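Local coordinates for protein L-amino acid deaminase (Proteus vulgaris, PDB 5HXW) that probably deaminates L-amino acids oxidatively as a membrane-bound flavoenzyme that carries a bound FAD, at residues 309-312 with 313-317; 333-336 with 337-341; 361-364 with 365-368. All coordinates share one frame; numbering follows the deposited sequence.

Interaction 1: residues 309-312 with 313-317; sequences FTYG and YKYLP. With 16A (cetyl-trimethyl-ammonium), chain J.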
ATOM      1  N   PHE A 309     -17.877  15.580   4.889  1.00 64.44           N
ATOM      2  CA  PHE A 309     -18.785  16.378   5.707  1.00 66.02           C
ATOM      3  C   PHE A 309     -19.163  15.697   7.030  1.00 66.44           C
ATOM      4  O   PHE A 309     -19.573  16.372   7.973  1.00 67.33           O
ATOM      5  CB  PHE A 309     -20.044  16.738   4.909  1.00 66.96           C
ATOM      6  CG  PHE A 309     -19.771  17.529   3.657  1.00 66.69           C
ATOM      7  CD1 PHE A 309     -19.602  18.915   3.712  1.00 67.72           C
ATOM      8  CD2 PHE A 309     -19.693  16.893   2.415  1.00 65.67           C
ATOM      9  CE1 PHE A 309     -19.353  19.649   2.554  1.00 67.60           C
ATOM     10  CE2 PHE A 309     -19.444  17.621   1.255  1.00 65.21           C
ATOM     11  CZ  PHE A 309     -19.275  19.000   1.325  1.00 66.35           C
ATOM     12  N   THR A 310     -19.011  14.372   7.087  1.00 65.29           N
ATOM     13  CA  THR A 310     -19.387  13.571   8.253  1.00 66.14           C
ATOM     14  C   THR A 310     -18.251  13.460   9.277  1.00 66.68           C
ATOM     15  O   THR A 310     -18.445  13.793  10.451  1.00 68.62           O
ATOM     16  CB  THR A 310     -19.887  12.162   7.844  1.00 65.51           C
ATOM     17  OG1 THR A 310     -20.917  12.283   6.853  1.00 65.28           O
ATOM     18  CG2 THR A 310     -20.439  11.390   9.047  1.00 66.14           C
ATOM     19  N   TYR A 311     -17.083  12.989   8.832  1.00 65.31           N
ATOM     20  CA  TYR A 311     -15.948  12.739   9.726  1.00 65.37           C
ATOM     21  C   TYR A 311     -14.602  13.287   9.233  1.00 64.91           C
ATOM     22  O   TYR A 311     -13.542  12.893   9.724  1.00 65.38           O
ATOM     23  CB  TYR A 311     -15.847  11.245  10.090  1.00 64.69           C
ATOM     24  CG  TYR A 311     -15.673  10.297   8.923  1.00 62.77           C
ATOM     25  CD1 TYR A 311     -14.401  10.030   8.391  1.00 61.15           C
ATOM     26  CD2 TYR A 311     -16.776   9.642   8.362  1.00 62.44           C
ATOM     27  CE1 TYR A 311     -14.238   9.156   7.324  1.00 59.53           C
ATOM     28  CE2 TYR A 311     -16.622   8.761   7.295  1.00 61.03           C
ATOM     29  CZ  TYR A 311     -15.353   8.524   6.782  1.00 59.80           C
ATOM     30  OH  TYR A 311     -15.191   7.656   5.730  1.00 58.84           O
ATOM     31  N   GLY A 312     -14.658  14.214   8.279  1.00 65.02           N
ATOM     32  CA  GLY A 312     -13.473  14.920   7.795  1.00 64.85           C
ATOM     33  C   GLY A 312     -12.846  15.848   8.819  1.00 67.04           C
ATOM     34  O   GLY A 312     -11.688  16.252   8.657  1.00 67.38           O
ATOM     35  N   TYR A 313     -13.604  16.186   9.867  1.00 69.04           N
ATOM     36  CA  TYR A 313     -13.101  16.989  10.991  1.00 70.95           C
ATOM     37  C   TYR A 313     -12.000  16.263  11.773  1.00 71.60           C
ATOM     38  O   TYR A 313     -11.101  16.900  12.331  1.00 72.52           O
ATOM     39  CB  TYR A 313     -14.244  17.439  11.919  1.00 72.33           C
ATOM     40  CG  TYR A 313     -14.795  16.376  12.861  1.00 72.95           C
ATOM     41  CD1 TYR A 313     -15.825  15.515  12.454  1.00 72.50           C
ATOM     42  CD2 TYR A 313     -14.299  16.244  14.168  1.00 73.73           C
ATOM     43  CE1 TYR A 313     -16.332  14.546  13.314  1.00 73.12           C
ATOM     44  CE2 TYR A 313     -14.800  15.277  15.035  1.00 74.53           C
ATOM     45  CZ  TYR A 313     -15.815  14.432  14.605  1.00 74.41           C
ATOM     46  OH  TYR A 313     -16.312  13.476  15.464  1.00 75.40           O
ATOM     47  N   LYS A 314     -12.089  14.932  11.797  1.00 71.53           N
ATOM     48  CA  LYS A 314     -11.101  14.063  12.445  1.00 72.67           C
ATOM     49  C   LYS A 314      -9.735  14.077  11.746  1.00 72.27           C
ATOM     50  O   LYS A 314      -8.731  13.673  12.336  1.00 72.73           O
ATOM     51  CB  LYS A 314     -11.628  12.627  12.524  1.00 71.83           C
ATOM     52  CG  LYS A 314     -12.796  12.427  13.475  1.00 72.92           C
ATOM     53  CD  LYS A 314     -13.343  11.017  13.354  1.00 72.50           C
ATOM     54  CE  LYS A 314     -14.524  10.798  14.283  1.00 74.28           C
ATOM     55  NZ  LYS A 314     -15.086   9.431  14.113  1.00 73.91           N
ATOM     56  N   TYR A 315      -9.714  14.550  10.499  1.00 72.48           N
ATOM     57  CA  TYR A 315      -8.503  14.601   9.673  1.00 72.56           C
ATOM     58  C   TYR A 315      -7.807  15.963   9.720  1.00 75.49           C
ATOM     59  O   TYR A 315      -6.790  16.164   9.051  1.00 75.59           O
ATOM     60  CB  TYR A 315      -8.839  14.247   8.219  1.00 69.59           C
ATOM     61  CG  TYR A 315      -9.189  12.797   7.978  1.00 67.45           C
ATOM     62  CD1 TYR A 315     -10.437  12.281   8.351  1.00 67.54           C
ATOM     63  CD2 TYR A 315      -8.283  11.941   7.348  1.00 65.91           C
ATOM     64  CE1 TYR A 315     -10.761  10.951   8.122  1.00 66.63           C
ATOM     65  CE2 TYR A 315      -8.601  10.607   7.112  1.00 65.12           C
ATOM     66  CZ  TYR A 315      -9.840  10.119   7.500  1.00 65.50           C
ATOM     67  OH  TYR A 315     -10.166   8.802   7.269  1.00 65.20           O
ATOM     68  N   LEU A 316      -8.359  16.888  10.506  1.00 79.89           N
ATOM     69  CA  LEU A 316      -7.822  18.253  10.629  1.00 83.56           C
ATOM     70  C   LEU A 316      -6.422  18.388  11.269  1.00 87.44           C
ATOM     71  O   LEU A 316      -5.653  19.254  10.834  1.00 88.14           O
ATOM     72  CB  LEU A 316      -8.832  19.197  11.301  1.00 84.47           C
ATOM     73  CG  LEU A 316     -10.069  19.641  10.507  1.00 84.22           C
ATOM     74  CD1 LEU A 316     -11.113  20.238  11.441  1.00 85.83           C
ATOM     75  CD2 LEU A 316      -9.719  20.628   9.400  1.00 83.64           C
ATOM     76  N   PRO A 317      -6.082  17.546  12.290  1.00 90.47           N
ATOM     77  CA  PRO A 317      -4.706  17.559  12.830  1.00 93.99           C
ATOM     78  C   PRO A 317      -3.597  17.128  11.856  1.00 96.63           C
ATOM     79  O   PRO A 317      -2.414  17.305  12.166  1.00 98.97           O
ATOM     80  CB  PRO A 317      -4.779  16.569  14.000  1.00 93.78           C
ATOM     81  CG  PRO A 317      -6.200  16.608  14.426  1.00 93.38           C
ATOM     82  CD  PRO A 317      -6.961  16.713  13.139  1.00 91.13           C
TER
HETATM   83  C1  16A J 504     -11.518  18.896   6.087  1.00 71.89           C
HETATM   84  C2  16A J 504     -11.362  17.614   5.298  1.00 71.35           C
HETATM   85  C3  16A J 504     -10.004  16.975   5.564  1.00 71.04           C
HETATM   86  C4  16A J 504      -9.772  15.790   4.635  1.00 71.12           C
HETATM   87  C5  16A J 504      -8.287  15.494   4.482  1.00 70.98           C
HETATM   88  C6  16A J 504      -8.056  14.003   4.275  1.00 72.03           C
HETATM   89  C7  16A J 504      -6.574  13.659   4.357  1.00 72.72           C
HETATM   90  C8  16A J 504      -6.246  12.474   3.460  1.00 73.26           C
HETATM   91  C9  16A J 504      -5.147  11.621   4.079  1.00 77.17           C
HETATM   92  C10 16A J 504      -3.875  11.665   3.239  1.00 79.77           C
HETATM   93  C11 16A J 504      -2.629  11.686   4.115  1.00 81.98           C
HETATM   94  C12 16A J 504      -1.938  10.326   4.117  1.00 85.58           C
HETATM   95  C13 16A J 504      -0.520  10.417   3.568  1.00 87.78           C
HETATM   96  C14 16A J 504       0.024   9.028   3.247  1.00 89.21           C
HETATM   97  C15 16A J 504       0.800   9.030   1.933  1.00 89.62           C
HETATM   98  C16 16A J 504       1.948   8.011   1.980  1.00 89.70           C
HETATM   99  N1  16A J 504       2.349   7.381   0.695  1.00 89.70           N
HETATM  100  C17 16A J 504       3.532   6.552   0.957  1.00 90.38           C
HETATM  101  C18 16A J 504       1.316   6.487   0.157  1.00 89.57           C
HETATM  102  C19 16A J 504       2.730   8.369  -0.330  1.00 88.61           C
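Y311 and Y315 hold the tight part of this contact. The two side chains lie side by side and point the same way. CE1 of Y315 sits at the edge of the Y311 ring, near its plane, 3.8 Å from CD1 of Y311. The Y315 ring also takes a backbone oxygen at its edge: Y311 O is 3.4 Å from Y315 CD1. Each phenol oxygen is hydrogen-bonded outside the contact, Y311 OH to T256 O and Y315 OH to I396 O. L257 of strand 257-266 touches both side chains. After the short helix the backbone continues in consecutive turns held by i+3 to i bonds. K314 N gives to Y311 O at 3.3 Å, and Y315 N to G312 O at 3.2 Å. Next to these turns lies the tail of a cetyl-trimethyl-ammonium molecule, with its C6 3.7 Å from Y315 CD2. The surface side is looser. Y313 has CG between its backbone N and carbonyl carbon (chi1 77°). This folds the ring back, and T310 O meets its edge 3.6 Å from Y313 CE1. K314 runs out extended, and its CD passes 4.1 Å from Y311 CB.

Interaction 2: residues 333-336 with 337-341; sequences QLIN and SFMQS. With 16A (cetyl-trimethyl-ammonium), chain H; 16A (cetyl-trimethyl-ammonium), chain I.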
ATOM      1  N   GLN A 333     -15.141  13.432  -8.022  1.00 72.28           N
ATOM      2  CA  GLN A 333     -15.276  12.464  -6.924  1.00 71.42           C
ATOM      3  C   GLN A 333     -16.460  12.757  -6.004  1.00 69.52           C
ATOM      4  O   GLN A 333     -17.103  11.824  -5.524  1.00 68.91           O
ATOM      5  CB  GLN A 333     -13.982  12.340  -6.108  1.00 73.19           C
ATOM      6  CG  GLN A 333     -12.786  11.789  -6.879  1.00 76.35           C
ATOM      7  CD  GLN A 333     -12.989  10.365  -7.346  1.00 79.17           C
ATOM      8  OE1 GLN A 333     -13.465  10.125  -8.458  1.00 82.12           O
ATOM      9  NE2 GLN A 333     -12.646   9.409  -6.491  1.00 80.66           N
ATOM     10  N   LEU A 334     -16.742  14.041  -5.774  1.00 67.45           N
ATOM     11  CA  LEU A 334     -17.905  14.451  -4.990  1.00 67.64           C
ATOM     12  C   LEU A 334     -19.209  13.952  -5.616  1.00 67.63           C
ATOM     13  O   LEU A 334     -20.040  13.348  -4.930  1.00 67.80           O
ATOM     14  CB  LEU A 334     -17.945  15.978  -4.789  1.00 68.00           C
ATOM     15  CG  LEU A 334     -19.037  16.533  -3.861  1.00 68.32           C
ATOM     16  CD1 LEU A 334     -18.777  16.190  -2.400  1.00 68.29           C
ATOM     17  CD2 LEU A 334     -19.176  18.032  -4.032  1.00 69.43           C
ATOM     18  N   ILE A 335     -19.358  14.197  -6.918  1.00 66.95           N
ATOM     19  CA  ILE A 335     -20.530  13.773  -7.680  1.00 67.51           C
ATOM     20  C   ILE A 335     -20.653  12.241  -7.701  1.00 66.94           C
ATOM     21  O   ILE A 335     -21.744  11.711  -7.483  1.00 67.91           O
ATOM     22  CB  ILE A 335     -20.537  14.388  -9.107  1.00 67.75           C
ATOM     23  CG1 ILE A 335     -20.474  15.935  -9.064  1.00 68.27           C
ATOM     24  CG2 ILE A 335     -21.733  13.902  -9.916  1.00 68.62           C
ATOM     25  CD1 ILE A 335     -21.652  16.650  -8.416  1.00 69.13           C
ATOM     26  N   ASN A 336     -19.534  11.548  -7.936  1.00 65.85           N
ATOM     27  CA  ASN A 336     -19.480  10.082  -7.858  1.00 65.86           C
ATOM     28  C   ASN A 336     -19.861   9.551  -6.473  1.00 66.82           C
ATOM     29  O   ASN A 336     -20.572   8.545  -6.368  1.00 67.86           O
ATOM     30  CB  ASN A 336     -18.093   9.548  -8.252  1.00 64.55           C
ATOM     31  CG  ASN A 336     -17.740   9.803  -9.714  1.00 64.50           C
ATOM     32  OD1 ASN A 336     -18.603  10.033 -10.560  1.00 65.04           O
ATOM     33  ND2 ASN A 336     -16.447   9.753 -10.012  1.00 64.10           N
ATOM     34  N   SER A 337     -19.392  10.241  -5.431  1.00 66.84           N
ATOM     35  CA  SER A 337     -19.669   9.897  -4.035  1.00 66.86           C
ATOM     36  C   SER A 337     -21.158   9.931  -3.709  1.00 68.80           C
ATOM     37  O   SER A 337     -21.670   9.011  -3.066  1.00 69.38           O
ATOM     38  CB  SER A 337     -18.914  10.836  -3.094  1.00 66.94           C
ATOM     39  OG  SER A 337     -18.889  10.324  -1.779  1.00 67.79           O
ATOM     40  N   PHE A 338     -21.844  10.980  -4.165  1.00 69.50           N
ATOM     41  CA  PHE A 338     -23.282  11.129  -3.935  1.00 71.76           C
ATOM     42  C   PHE A 338     -24.130  10.129  -4.720  1.00 73.93           C
ATOM     43  O   PHE A 338     -25.247   9.805  -4.308  1.00 75.53           O
ATOM     44  CB  PHE A 338     -23.752  12.568  -4.194  1.00 71.49           C
ATOM     45  CG  PHE A 338     -23.513  13.504  -3.041  1.00 70.88           C
ATOM     46  CD1 PHE A 338     -24.172  13.322  -1.819  1.00 71.52           C
ATOM     47  CD2 PHE A 338     -22.639  14.581  -3.173  1.00 70.03           C
ATOM     48  CE1 PHE A 338     -23.952  14.187  -0.753  1.00 71.51           C
ATOM     49  CE2 PHE A 338     -22.417  15.451  -2.110  1.00 70.43           C
ATOM     50  CZ  PHE A 338     -23.075  15.255  -0.900  1.00 70.98           C
ATOM     51  N   MET A 339     -23.599   9.640  -5.840  1.00 75.74           N
ATOM     52  CA  MET A 339     -24.332   8.672  -6.660  1.00 79.10           C
ATOM     53  C   MET A 339     -23.872   7.209  -6.501  1.00 77.93           C
ATOM     54  O   MET A 339     -24.364   6.315  -7.194  1.00 78.48           O
ATOM     55  CB  MET A 339     -24.425   9.135  -8.122  1.00 81.68           C
ATOM     56  CG  MET A 339     -23.181   8.982  -8.980  1.00 81.74           C
ATOM     57  SD  MET A 339     -23.310   9.938 -10.510  1.00 87.53           S
ATOM     58  CE  MET A 339     -25.010   9.666 -11.017  1.00 86.80           C
ATOM     59  N   GLN A 340     -22.932   6.984  -5.586  1.00 76.68           N
ATOM     60  CA  GLN A 340     -22.662   5.653  -5.059  1.00 76.34           C
ATOM     61  C   GLN A 340     -23.692   5.372  -3.975  1.00 78.01           C
ATOM     62  O   GLN A 340     -23.853   6.170  -3.044  1.00 78.52           O
ATOM     63  CB  GLN A 340     -21.253   5.569  -4.470  1.00 75.12           C
ATOM     64  CG  GLN A 340     -20.156   5.300  -5.488  1.00 74.79           C
ATOM     65  CD  GLN A 340     -18.754   5.494  -4.932  1.00 74.12           C
ATOM     66  OE1 GLN A 340     -18.523   5.427  -3.722  1.00 74.13           O
ATOM     67  NE2 GLN A 340     -17.803   5.733  -5.824  1.00 74.12           N
ATOM     68  N   SER A 341     -24.402   4.252  -4.116  1.00 78.95           N
ATOM     69  CA  SER A 341     -25.359   3.801  -3.106  1.00 79.27           C
ATOM     70  C   SER A 341     -24.656   3.375  -1.821  1.00 77.69           C
ATOM     71  O   SER A 341     -23.516   2.900  -1.851  1.00 75.58           O
ATOM     72  CB  SER A 341     -26.225   2.659  -3.641  1.00 80.97           C
ATOM     73  OG  SER A 341     -27.296   3.166  -4.416  1.00 83.37           O
TER
HETATM   74  C1  16A H 502     -27.550  24.945  -8.809  1.00 64.67           C
HETATM   75  C2  16A H 502     -26.608  23.843  -8.376  1.00 65.47           C
HETATM   76  C3  16A H 502     -27.229  22.472  -8.620  1.00 66.16           C
HETATM   77  C4  16A H 502     -26.190  21.363  -8.506  1.00 66.83           C
HETATM   78  C5  16A H 502     -26.869  20.016  -8.280  1.00 67.84           C
HETATM   79  C6  16A H 502     -26.130  18.893  -8.998  1.00 68.49           C
HETATM   80  C7  16A H 502     -26.052  17.654  -8.117  1.00 69.72           C
HETATM   81  C8  16A H 502     -26.071  16.376  -8.946  1.00 70.14           C
HETATM   82  C9  16A H 502     -25.320  15.265  -8.221  1.00 70.83           C
HETATM   83  C10 16A H 502     -25.993  13.915  -8.429  1.00 71.58           C
HETATM   84  C11 16A H 502     -26.781  13.484  -7.198  1.00 72.89           C
HETATM   85  C12 16A H 502     -26.657  11.983  -6.978  1.00 74.88           C
HETATM   86  C13 16A H 502     -27.925  11.251  -7.403  1.00 77.01           C
HETATM   87  C14 16A H 502     -28.575  10.590  -6.197  1.00 79.72           C
HETATM   88  C15 16A H 502     -28.872   9.114  -6.449  1.00 83.15           C
HETATM   89  C16 16A H 502     -28.003   8.219  -5.553  1.00 86.50           C
HETATM   90  N1  16A H 502     -28.662   7.521  -4.411  1.00 88.08           N
HETATM   91  C17 16A H 502     -29.253   8.441  -3.417  1.00 87.35           C
HETATM   92  C18 16A H 502     -29.699   6.570  -4.867  1.00 88.84           C
HETATM   93  C19 16A H 502     -27.627   6.747  -3.717  1.00 88.50           C
HETATM   94  C1  16A I 503     -20.768  26.177   0.073  1.00 81.29           C
HETATM   95  C2  16A I 503     -21.755  25.165   0.616  1.00 80.94           C
HETATM   96  C3  16A I 503     -22.648  24.607  -0.485  1.00 81.13           C
HETATM   97  C4  16A I 503     -23.489  23.456   0.052  1.00 82.68           C
HETATM   98  C5  16A I 503     -23.721  22.393  -1.015  1.00 85.17           C
HETATM   99  C6  16A I 503     -23.053  21.060  -0.645  1.00 87.26           C
HETATM  100  C7  16A I 503     -23.559  19.907  -1.519  1.00 88.14           C
HETATM  101  C8  16A I 503     -22.811  19.800  -2.852  1.00 89.99           C
HETATM  102  C9  16A I 503     -23.705  20.230  -4.022  1.00 89.34           C
HETATM  103  C10 16A I 503     -23.120  19.811  -5.369  1.00 89.04           C
HETATM  104  C11 16A I 503     -22.140  20.851  -5.919  1.00 89.34           C
HETATM  105  C12 16A I 503     -21.572  20.407  -7.262  1.00 89.57           C
HETATM  106  C13 16A I 503     -20.052  20.281  -7.220  1.00 88.96           C
HETATM  107  C14 16A I 503     -19.542  19.740  -8.552  1.00 91.19           C
HETATM  108  C15 16A I 503     -18.036  19.488  -8.529  1.00 92.99           C
HETATM  109  C16 16A I 503     -17.606  18.578  -9.693  1.00 94.86           C
HETATM  110  N1  16A I 503     -16.685  19.153 -10.714  1.00 95.43           N
HETATM  111  C17 16A I 503     -17.422  20.054 -11.600  1.00 95.76           C
HETATM  112  C18 16A I 503     -15.551  19.894 -10.135  1.00 96.19           C
HETATM  113  C19 16A I 503     -16.145  18.092 -11.577  1.00 93.76           C
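Two cetyl-trimethyl-ammonium molecules bind on helix 332-339, and the side chains of L334, I335, F338 and M339 that meet them also pack on each other one helical turn apart. L334 and F338 lie side by side and point the same way. The contact is made by one methyl and one ring carbon, L334 CD1 and F338 CE2, 3.7 Å apart. L334 has CG anti to its backbone N (chi1 -174°), which carries the methyl along the helix to the ring. I335 and M339 form the next pair. Their approach is looser, with I335 CG2 4.3 Å from M339 SD. M339 CG also lies 3.4 Å from I335 O. The I335 side chain reaches both ligands. I335 CD1 is 3.7 Å from C14 of the chain I molecule. The same methyl is close to C9 of the chain H molecule. The chain H tail continues past M339 CB, and its C16 comes 3.4 Å from F338 O. Its ammonium methyl C19 lies near S341 OG. Regular i+4 to i bonds run beneath these side chains. The shortest is S337 N to Q333 O, 2.8 Å; F338 N gives to L334 O. At the C-terminal end, N336 O receives two weak bonds, from M339 N and Q340 N. N336 ND2 makes a weak bond to Q333 OE1. The helix also rests on the loop between strand 293-303 and helix 308-311. L334 touches V304 there, S337 touches V305 and E307, and K306 NZ bonds to S337 O. Q340 packs on F355, just after helix 351-354.

Interaction 3: residues 361-364 with 365-368; sequences LPDL and PELN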
ATOM      1  N   LEU A 361      -6.806  10.438 -13.676  1.00 64.71           N
ATOM      2  CA  LEU A 361      -5.635  10.796 -14.478  1.00 65.89           C
ATOM      3  C   LEU A 361      -4.537  11.494 -13.665  1.00 65.79           C
ATOM      4  O   LEU A 361      -4.845  12.258 -12.746  1.00 65.35           O
ATOM      5  CB  LEU A 361      -6.040  11.677 -15.671  1.00 67.08           C
ATOM      6  CG  LEU A 361      -6.912  11.095 -16.791  1.00 67.69           C
ATOM      7  CD1 LEU A 361      -7.340  12.204 -17.738  1.00 68.82           C
ATOM      8  CD2 LEU A 361      -6.214   9.974 -17.555  1.00 68.10           C
ATOM      9  N   PRO A 362      -3.252  11.232 -14.000  1.00 66.36           N
ATOM     10  CA  PRO A 362      -2.143  11.973 -13.392  1.00 66.82           C
ATOM     11  C   PRO A 362      -2.161  13.459 -13.748  1.00 68.74           C
ATOM     12  O   PRO A 362      -2.501  13.826 -14.881  1.00 69.23           O
ATOM     13  CB  PRO A 362      -0.901  11.308 -13.996  1.00 67.02           C
ATOM     14  CG  PRO A 362      -1.381  10.619 -15.228  1.00 67.13           C
ATOM     15  CD  PRO A 362      -2.753  10.147 -14.869  1.00 66.52           C
ATOM     16  N   ASP A 363      -1.809  14.294 -12.773  1.00 70.11           N
ATOM     17  CA  ASP A 363      -1.638  15.731 -12.979  1.00 72.56           C
ATOM     18  C   ASP A 363      -0.328  15.956 -13.748  1.00 73.53           C
ATOM     19  O   ASP A 363       0.769  15.846 -13.182  1.00 72.91           O
ATOM     20  CB  ASP A 363      -1.642  16.456 -11.623  1.00 73.65           C
ATOM     21  CG  ASP A 363      -1.713  17.979 -11.749  1.00 76.61           C
ATOM     22  OD1 ASP A 363      -1.655  18.530 -12.870  1.00 79.01           O
ATOM     23  OD2 ASP A 363      -1.817  18.638 -10.694  1.00 77.55           O
ATOM     24  N   LEU A 364      -0.460  16.250 -15.042  1.00 74.59           N
ATOM     25  CA  LEU A 364       0.693  16.353 -15.953  1.00 76.18           C
ATOM     26  C   LEU A 364       1.575  17.605 -15.764  1.00 78.08           C
ATOM     27  O   LEU A 364       2.801  17.479 -15.840  1.00 79.22           O
ATOM     28  CB  LEU A 364       0.287  16.166 -17.430  1.00 76.05           C
ATOM     29  CG  LEU A 364      -0.275  14.820 -17.916  1.00 75.06           C
ATOM     30  CD1 LEU A 364      -0.720  14.917 -19.366  1.00 76.23           C
ATOM     31  CD2 LEU A 364       0.714  13.673 -17.753  1.00 74.78           C
ATOM     32  N   PRO A 365       0.969  18.804 -15.535  1.00 79.25           N
ATOM     33  CA  PRO A 365       1.804  19.954 -15.136  1.00 80.65           C
ATOM     34  C   PRO A 365       2.575  19.767 -13.822  1.00 80.43           C
ATOM     35  O   PRO A 365       3.728  20.200 -13.732  1.00 82.52           O
ATOM     36  CB  PRO A 365       0.789  21.094 -15.002  1.00 80.43           C
ATOM     37  CG  PRO A 365      -0.283  20.738 -15.965  1.00 80.02           C
ATOM     38  CD  PRO A 365      -0.401  19.244 -15.880  1.00 78.81           C
ATOM     39  N   GLU A 366       1.945  19.127 -12.831  1.00 79.57           N
ATOM     40  CA  GLU A 366       2.561  18.838 -11.525  1.00 79.81           C
ATOM     41  C   GLU A 366       3.772  17.908 -11.658  1.00 78.64           C
ATOM     42  O   GLU A 366       4.823  18.176 -11.069  1.00 79.36           O
ATOM     43  CB  GLU A 366       1.525  18.244 -10.558  1.00 80.70           C
ATOM     44  CG  GLU A 366       1.998  17.981  -9.129  1.00 82.43           C
ATOM     45  CD  GLU A 366       2.132  19.245  -8.295  1.00 85.73           C
ATOM     46  OE1 GLU A 366       1.126  19.972  -8.120  1.00 86.38           O
ATOM     47  OE2 GLU A 366       3.250  19.506  -7.801  1.00 89.00           O
ATOM     48  N   LEU A 367       3.610  16.835 -12.438  1.00 76.48           N
ATOM     49  CA  LEU A 367       4.677  15.869 -12.723  1.00 75.41           C
ATOM     50  C   LEU A 367       5.828  16.461 -13.536  1.00 77.11           C
ATOM     51  O   LEU A 367       6.978  16.047 -13.373  1.00 77.47           O
ATOM     52  CB  LEU A 367       4.123  14.633 -13.442  1.00 73.93           C
ATOM     53  CG  LEU A 367       3.323  13.591 -12.651  1.00 72.41           C
ATOM     54  CD1 LEU A 367       2.625  12.634 -13.602  1.00 71.55           C
ATOM     55  CD2 LEU A 367       4.181  12.817 -11.655  1.00 72.01           C
ATOM     56  N   ASN A 368       5.510  17.422 -14.405  1.00 77.93           N
ATOM     57  CA  ASN A 368       6.511  18.094 -15.233  1.00 79.16           C
ATOM     58  C   ASN A 368       7.423  19.040 -14.443  1.00 79.60           C
ATOM     59  O   ASN A 368       8.645  18.982 -14.587  1.00 80.55           O
ATOM     60  CB  ASN A 368       5.850  18.823 -16.409  1.00 79.94           C
ATOM     61  CG  ASN A 368       6.862  19.368 -17.401  1.00 82.25           C
ATOM     62  OD1 ASN A 368       7.027  20.581 -17.529  1.00 83.47           O
ATOM     63  ND2 ASN A 368       7.556  18.470 -18.098  1.00 82.63           N
TER
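D363 O accepts the bond that closes the first turn, from L367 N at 3.1 Å. The N-H...O angle is 160°. D363 is the N-cap of helix 364-377, and its carbonyl starts the i+4 to i bonds of that helix. The next one runs from N368 N to L364 O, also 3.1 Å, and is more bent. P365 stands in the first turn. Its nitrogen has no hydrogen to give. Amides in the first turn of a helix have no acceptor within the helix, so proline fits here. The D363 side chain reaches forward along the first turn. CG lies anti to the backbone N (chi1 -170°), which brings the carboxylate against the two residues after L364. OD1 of D363 is 3.3 Å from P365 CD, and the D363 and P365 side chains cross at about a right angle. OD2 of D363 is 3.4 Å from E366 CB. The E366 chain is bent at chi2, and its OE1 remains 4.1 Å from D363 OD2. The two carboxylate planes are 78° apart. These like charges may raise the proton affinity of one group, while the helix N-terminus would favour negative charge on D363. The start of the helix is tied to the large mixed sheet: S262 OG bonds to D363 N, Q264 NE2 bonds to L367 O, and L367 packs on P297 and Q389. L367 also turns back to the loop before the helix, where its CD1 meets P362 CB at 3.8 Å.

How the interactions relate
The contacts follow one another along the chain, from 309-317 to 333-341 to 361-368. All three belong to the FAD-dependent oxidoreductase region. Interactions 1 and 2 have centres 18 Å apart and touch through F309 CE2 and L334 CD1, 4.0 Å apart. Strand 326-329 lies between them in sequence. They form adjoining surfaces that bind different detergent molecules. Interaction 3 touches neither. Its centre is 27 Å from that of interaction 1 and 24 Å from that of interaction 2. Interactions 1 and 3 both lean on strand 257-266 of the large mixed sheet; interaction 3 also packs on strands 293-303 and 386-396. It begins a helix nearer the cofactor, with the L367 side chain about 9 Å from the FAD.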